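Local coordinates for sister chromatid cohesion protein (Chaetomium thermophilum, PDB 5T8V) that probably acts as a cohesin loader that binds chromatin, this chain being its C-terminal fragment built of HEAT repeats, at residues Arg706-Met710 with Asp739-Val744; Leu734-Gln738 with Asn791-Val796. All blocks are in the same frame, centred on the assembly; numbering follows the deposited sequence.

Contact 1 of 2, residues Arg706-Met710 with Asp739-Val744; sequences RKRAM and DPEESV
Lys707 and Val744 mark where the backbones of Arg706-Met710 and Asp739-Val744 come nearest, their CA atoms 6.1 Å apart. The first segment lies wholly within helix 703-719. The second runs from the loop at Asp739 into the opening turn of helix 742-755, so the helix meets both a loop and a helix start. Arg706 reaches the loop. Its CG is anti to the carbonyl carbon (chi1 -73°), and a bend at chi3 turns the guanidinium toward Asp739, forming a salt bridge of 2.7 Å between Arg706 NH1 and Asp739 OD2. The carboxylate oxygen sits over one face of the guanidinium, with the two planes 59° apart, and this is not the flat, paired-bond arrangement. Asp739 OD2 also takes Arg736 NE in a second salt bridge, so two arginines converge on one oxygen and would tend to keep the buried carboxylate charged. The other oxygen, Asp739 OD1, weakly accepts Glu741 N at 3.0 Å, tying the carboxylate back to its own loop. Helix 703-719 packs against the start of helix 742-755, the next but one along the chain, as in the stacking of HEAT repeats, and both segments fall in the PDS5-like part of this chain. Beside the charged pair, Val744 makes the apolar part of the contact. Val744 CG2 lies 3.8 Å from Met710 CE, the two side chains crossing at about a right angle, while Leu747 of helix 742-755 touches Met710 as well. Val744 CG2 also lies 4.0 Å from Lys707 CG, so the aliphatic base of the lysine joins the apolar patch. Farther out, the lysine chain kinks at chi3 (78°) and its amino end heads for Ser743, where Lys707 NZ makes a weak, long hydrogen bond of 3.4 Å to Ser743 OG.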
loop_
_atom_site.group_PDB
_atom_site.type_symbol
_atom_site.label_atom_id
_atom_site.label_comp_id
_atom_site.label_asym_id
_atom_site.label_seq_id
_atom_site.Cartn_x
_atom_site.Cartn_y
_atom_site.Cartn_z
ATOM N N ARG A 706 0.957 -13.680 -4.811
ATOM C CA ARG A 706 0.051 -14.553 -5.551
ATOM C C ARG A 706 -0.897 -15.276 -4.603
ATOM O O ARG A 706 -2.116 -15.283 -4.807
ATOM C CB ARG A 706 0.851 -15.558 -6.382
ATOM C CG ARG A 706 1.537 -14.955 -7.599
ATOM C CD ARG A 706 2.264 -16.013 -8.419
ATOM N NE ARG A 706 3.447 -16.529 -7.736
ATOM C CZ ARG A 706 4.315 -17.379 -8.277
ATOM N NH1 ARG A 706 4.142 -17.816 -9.518
ATOM N NH2 ARG A 706 5.362 -17.792 -7.576
ATOM N N LYS A 707 -0.348 -15.884 -3.549
ATOM C CA LYS A 707 -1.174 -16.592 -2.576
ATOM C C LYS A 707 -2.241 -15.671 -1.994
ATOM O O LYS A 707 -3.421 -16.037 -1.915
ATOM C CB LYS A 707 -0.286 -17.172 -1.472
ATOM C CG LYS A 707 0.729 -18.193 -1.982
ATOM C CD LYS A 707 1.882 -18.414 -1.007
ATOM C CE LYS A 707 1.487 -19.307 0.160
ATOM N NZ LYS A 707 2.667 -19.677 0.994
ATOM N N ARG A 708 -1.846 -14.461 -1.593
ATOM C CA ARG A 708 -2.816 -13.510 -1.062
ATOM C C ARG A 708 -3.887 -13.187 -2.097
ATOM O O ARG A 708 -5.089 -13.195 -1.796
ATOM C CB ARG A 708 -2.104 -12.235 -0.608
ATOM C CG ARG A 708 -3.047 -11.171 -0.071
ATOM C CD ARG A 708 -2.305 -10.108 0.720
ATOM N NE ARG A 708 -3.227 -9.198 1.394
ATOM C CZ ARG A 708 -2.863 -8.292 2.295
ATOM N NH1 ARG A 708 -1.590 -8.165 2.643
ATOM N NH2 ARG A 708 -3.778 -7.511 2.855
ATOM N N ALA A 709 -3.467 -12.907 -3.332
ATOM C CA ALA A 709 -4.415 -12.538 -4.376
ATOM C C ALA A 709 -5.423 -13.648 -4.644
ATOM O O ALA A 709 -6.588 -13.366 -4.947
ATOM C CB ALA A 709 -3.669 -12.180 -5.661
ATOM N N MET A 710 -5.004 -14.910 -4.546
ATOM C CA MET A 710 -5.928 -16.005 -4.816
ATOM C C MET A 710 -6.772 -16.377 -3.604
ATOM O O MET A 710 -7.859 -16.940 -3.776
ATOM C CB MET A 710 -5.170 -17.229 -5.335
ATOM C CG MET A 710 -4.088 -17.769 -4.427
ATOM S SD MET A 710 -3.198 -19.142 -5.196
ATOM C CE MET A 710 -2.423 -18.335 -6.598
ATOM N N ASP A 739 2.343 -24.314 -10.873
ATOM C CA ASP A 739 3.125 -23.151 -10.500
ATOM C C ASP A 739 4.507 -23.571 -10.008
ATOM O O ASP A 739 4.658 -24.641 -9.412
ATOM C CB ASP A 739 2.416 -22.360 -9.395
ATOM C CG ASP A 739 3.069 -21.016 -9.127
ATOM O OD1 ASP A 739 4.151 -20.992 -8.504
ATOM O OD2 ASP A 739 2.497 -19.983 -9.532
ATOM N N PRO A 740 5.547 -22.755 -10.241
ATOM C CA PRO A 740 6.882 -23.101 -9.730
ATOM C C PRO A 740 6.895 -23.447 -8.248
ATOM O O PRO A 740 7.248 -24.571 -7.876
ATOM C CB PRO A 740 7.699 -21.836 -10.024
ATOM C CG PRO A 740 7.060 -21.271 -11.243
ATOM C CD PRO A 740 5.590 -21.574 -11.125
ATOM N N GLU A 741 6.512 -22.499 -7.396
ATOM C CA GLU A 741 6.502 -22.747 -5.960
ATOM C C GLU A 741 5.520 -23.866 -5.626
ATOM O O GLU A 741 4.551 -24.109 -6.349
ATOM C CB GLU A 741 6.131 -21.469 -5.205
ATOM C CG GLU A 741 6.646 -21.416 -3.777
ATOM C CD GLU A 741 8.141 -21.160 -3.707
ATOM O OE1 GLU A 741 8.777 -21.041 -4.775
ATOM O OE2 GLU A 741 8.680 -21.074 -2.582
ATOM N N GLU A 742 5.781 -24.556 -4.515
ATOM C CA GLU A 742 4.989 -25.717 -4.122
ATOM C C GLU A 742 3.812 -25.332 -3.228
ATOM O O GLU A 742 2.673 -25.749 -3.475
ATOM C CB GLU A 742 5.887 -26.734 -3.406
ATOM C CG GLU A 742 5.218 -28.069 -3.099
ATOM C CD GLU A 742 4.915 -28.875 -4.347
ATOM O OE1 GLU A 742 5.454 -28.536 -5.422
ATOM O OE2 GLU A 742 4.138 -29.849 -4.254
ATOM N N SER A 743 4.075 -24.542 -2.185
ATOM C CA SER A 743 3.012 -24.127 -1.274
ATOM C C SER A 743 1.858 -23.483 -2.031
ATOM O O SER A 743 0.689 -23.649 -1.661
ATOM C CB SER A 743 3.572 -23.164 -0.227
ATOM O OG SER A 743 4.223 -22.063 -0.841
ATOM N N VAL A 744 2.166 -22.745 -3.099
ATOM C CA VAL A 744 1.112 -22.106 -3.877
ATOM C C VAL A 744 0.290 -23.147 -4.624
ATOM O O VAL A 744 -0.921 -22.976 -4.803
ATOM C CB VAL A 744 1.713 -21.064 -4.837
ATOM C CG1 VAL A 744 2.536 -21.738 -5.915
ATOM C CG2 VAL A 744 0.616 -20.208 -5.449
#

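Contact 2 of 2, residues Leu734-Gln738 with Asn791-Val796; sequences LHRVQ and NVLDKV
Val792 projects from helix 791-801 against the end of helix 723-735, one branch meeting Leu734 and Val737 and the other turned to Gln738. With Val792 CG1 anti to the backbone N (chi1 -167°), that methyl lies beside the Leu734 carbonyl and 3.6 Å from Val737 CB. The two valines slide past each other in opposite directions, so the methyl of one lies alongside the branch point of the other. Val792 CG2, the other branch, is 4.1 Å from Gln738 OE1. The Leu734 oxygen beside Val792 CG1 is already engaged within its own segment, with Leu734 O accepting Val737 N at 3.0 Å, a bond that spans three residues, across the point where the chain leaves the helix at Arg736. One helical turn on from Val792, Val796 receives two side chains on a single methyl: Val796 CG2 lies 3.9 Å from Val737 CG2 and likewise faces Leu734 CD2. Leu734 meets Val796 at about a right angle, and Leu734 CD2 also rests on Leu793, 4.3 Å from Leu793 CB. In the alpha-solenoid of a HEAT-repeat protein, apolar side chains between successive helices make a continuous core, and this cluster belongs to it: Ile752 of helix 742-755 touches both Leu734 and Val737, while Thr783 of helix 773-786 touches Leu734. Leu793 carries the core on to Ile848 of helix 839-852. At the exposed margin the character changes to polar. Gln738 stretches out fully beyond CG (chi2 179°), which carries its amide across to Asn791. Gln738 NE2 stands 3.4 Å from Asn791 OD1, with the amide planes turned 48° from each other and the side chains crossing at about a right angle.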
loop_
_atom_site.group_PDB
_atom_site.type_symbol
_atom_site.label_atom_id
_atom_site.label_comp_id
_atom_site.label_asym_id
_atom_site.label_seq_id
_atom_site.Cartn_x
_atom_site.Cartn_y
_atom_site.Cartn_z
ATOM N N LEU A 734 -7.019 -22.531 -11.368
ATOM C CA LEU A 734 -6.610 -23.783 -11.991
ATOM C C LEU A 734 -5.280 -23.626 -12.716
ATOM O O LEU A 734 -4.408 -24.495 -12.616
ATOM C CB LEU A 734 -7.695 -24.273 -12.947
ATOM C CG LEU A 734 -8.859 -25.028 -12.294
ATOM C CD1 LEU A 734 -10.073 -25.098 -13.209
ATOM C CD2 LEU A 734 -8.421 -26.434 -11.905
ATOM N N HIS A 735 -5.095 -22.517 -13.437
ATOM C CA HIS A 735 -3.807 -22.273 -14.081
ATOM C C HIS A 735 -2.667 -22.277 -13.073
ATOM O O HIS A 735 -1.523 -22.579 -13.432
ATOM C CB HIS A 735 -3.828 -20.943 -14.834
ATOM C CG HIS A 735 -4.047 -21.085 -16.306
ATOM N ND1 HIS A 735 -5.292 -20.970 -16.889
ATOM C CD2 HIS A 735 -3.181 -21.334 -17.317
ATOM C CE1 HIS A 735 -5.181 -21.142 -18.194
ATOM N NE2 HIS A 735 -3.912 -21.364 -18.479
ATOM N N ARG A 736 -2.950 -21.946 -11.814
ATOM C CA ARG A 736 -1.917 -21.878 -10.789
ATOM C C ARG A 736 -1.654 -23.220 -10.112
ATOM O O ARG A 736 -1.007 -23.250 -9.060
ATOM C CB ARG A 736 -2.294 -20.830 -9.738
ATOM C CG ARG A 736 -2.343 -19.407 -10.278
ATOM C CD ARG A 736 -0.989 -18.713 -10.175
ATOM N NE ARG A 736 0.072 -19.419 -10.889
ATOM C CZ ARG A 736 0.352 -19.262 -12.180
ATOM N NH1 ARG A 736 -0.351 -18.419 -12.927
ATOM N NH2 ARG A 736 1.341 -19.952 -12.731
ATOM N N VAL A 737 -2.132 -24.328 -10.684
ATOM C CA VAL A 737 -1.791 -25.639 -10.140
ATOM C C VAL A 737 -0.412 -26.077 -10.620
ATOM O O VAL A 737 0.299 -26.792 -9.905
ATOM C CB VAL A 737 -2.867 -26.674 -10.511
ATOM C CG1 VAL A 737 -2.483 -28.063 -9.999
ATOM C CG2 VAL A 737 -4.218 -26.261 -9.949
ATOM N N GLN A 738 -0.016 -25.669 -11.822
ATOM C CA GLN A 738 1.323 -25.944 -12.343
ATOM C C GLN A 738 2.225 -24.726 -12.144
ATOM O O GLN A 738 2.795 -24.169 -13.083
ATOM C CB GLN A 738 1.245 -26.344 -13.813
ATOM C CG GLN A 738 0.588 -27.694 -14.051
ATOM C CD GLN A 738 0.504 -28.048 -15.522
ATOM O OE1 GLN A 738 0.568 -27.174 -16.388
ATOM N NE2 GLN A 738 0.366 -29.337 -15.814
ATOM N N ASN A 791 -5.752 -30.415 -19.164
ATOM C CA ASN A 791 -4.815 -31.291 -18.469
ATOM C C ASN A 791 -4.735 -30.941 -16.989
ATOM O O ASN A 791 -4.654 -31.829 -16.128
ATOM C CB ASN A 791 -3.436 -31.187 -19.124
ATOM C CG ASN A 791 -2.375 -31.974 -18.384
ATOM O OD1 ASN A 791 -1.715 -31.453 -17.484
ATOM N ND2 ASN A 791 -2.200 -33.236 -18.763
ATOM N N VAL A 792 -4.781 -29.648 -16.672
ATOM C CA VAL A 792 -4.608 -29.215 -15.289
ATOM C C VAL A 792 -5.754 -29.731 -14.430
ATOM O O VAL A 792 -5.538 -30.382 -13.403
ATOM C CB VAL A 792 -4.493 -27.683 -15.210
ATOM C CG1 VAL A 792 -4.011 -27.276 -13.840
ATOM C CG2 VAL A 792 -3.545 -27.140 -16.282
ATOM N N LEU A 793 -6.994 -29.447 -14.839
ATOM C CA LEU A 793 -8.149 -29.948 -14.100
ATOM C C LEU A 793 -8.109 -31.467 -13.987
ATOM O O LEU A 793 -8.491 -32.031 -12.954
ATOM C CB LEU A 793 -9.445 -29.494 -14.774
ATOM C CG LEU A 793 -10.746 -30.090 -14.227
ATOM C CD1 LEU A 793 -10.829 -29.959 -12.714
ATOM C CD2 LEU A 793 -11.949 -29.417 -14.867
ATOM N N ASP A 794 -7.650 -32.147 -15.038
ATOM C CA ASP A 794 -7.481 -33.593 -14.961
ATOM C C ASP A 794 -6.587 -33.969 -13.786
ATOM O O ASP A 794 -6.949 -34.815 -12.959
ATOM C CB ASP A 794 -6.902 -34.124 -16.273
ATOM C CG ASP A 794 -6.552 -35.597 -16.203
ATOM O OD1 ASP A 794 -7.216 -36.332 -15.444
ATOM O OD2 ASP A 794 -5.610 -36.019 -16.907
ATOM N N LYS A 795 -5.416 -33.337 -13.686
ATOM C CA LYS A 795 -4.510 -33.661 -12.590
ATOM C C LYS A 795 -5.043 -33.207 -11.236
ATOM O O LYS A 795 -4.639 -33.765 -10.210
ATOM C CB LYS A 795 -3.132 -33.053 -12.851
ATOM C CG LYS A 795 -2.333 -33.804 -13.908
ATOM C CD LYS A 795 -1.840 -35.158 -13.393
ATOM C CE LYS A 795 -1.555 -36.127 -14.533
ATOM N NZ LYS A 795 -2.806 -36.641 -15.166
ATOM N N VAL A 796 -5.936 -32.216 -11.200
ATOM C CA VAL A 796 -6.595 -31.862 -9.946
ATOM C C VAL A 796 -7.531 -32.983 -9.512
ATOM O O VAL A 796 -7.529 -33.403 -8.349
ATOM C CB VAL A 796 -7.349 -30.527 -10.087
ATOM C CG1 VAL A 796 -8.086 -30.183 -8.794
ATOM C CG2 VAL A 796 -6.390 -29.407 -10.453
#

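In the fold
The centres of contacts 1 and 2 lie about 13 Å apart, in the PDS5-like part of the chain. Their segments alternate along the sequence: 706-710, then 734-738, which runs directly into 739-744, and finally 791-796. The end of helix 723-735, the linker and the start of helix 742-755 form one continuous piece of chain, residues 734-738 meeting helix 791-801 and 739-744 meeting helix 703-719. The contacts also touch directly, where Met710 CE packs 3.8 Å from Arg736 CG. Helix 703-719 earlier in the chain and helix 791-801 later in it thus both pack against residues 734-744, as successive helices do along a HEAT-repeat solenoid.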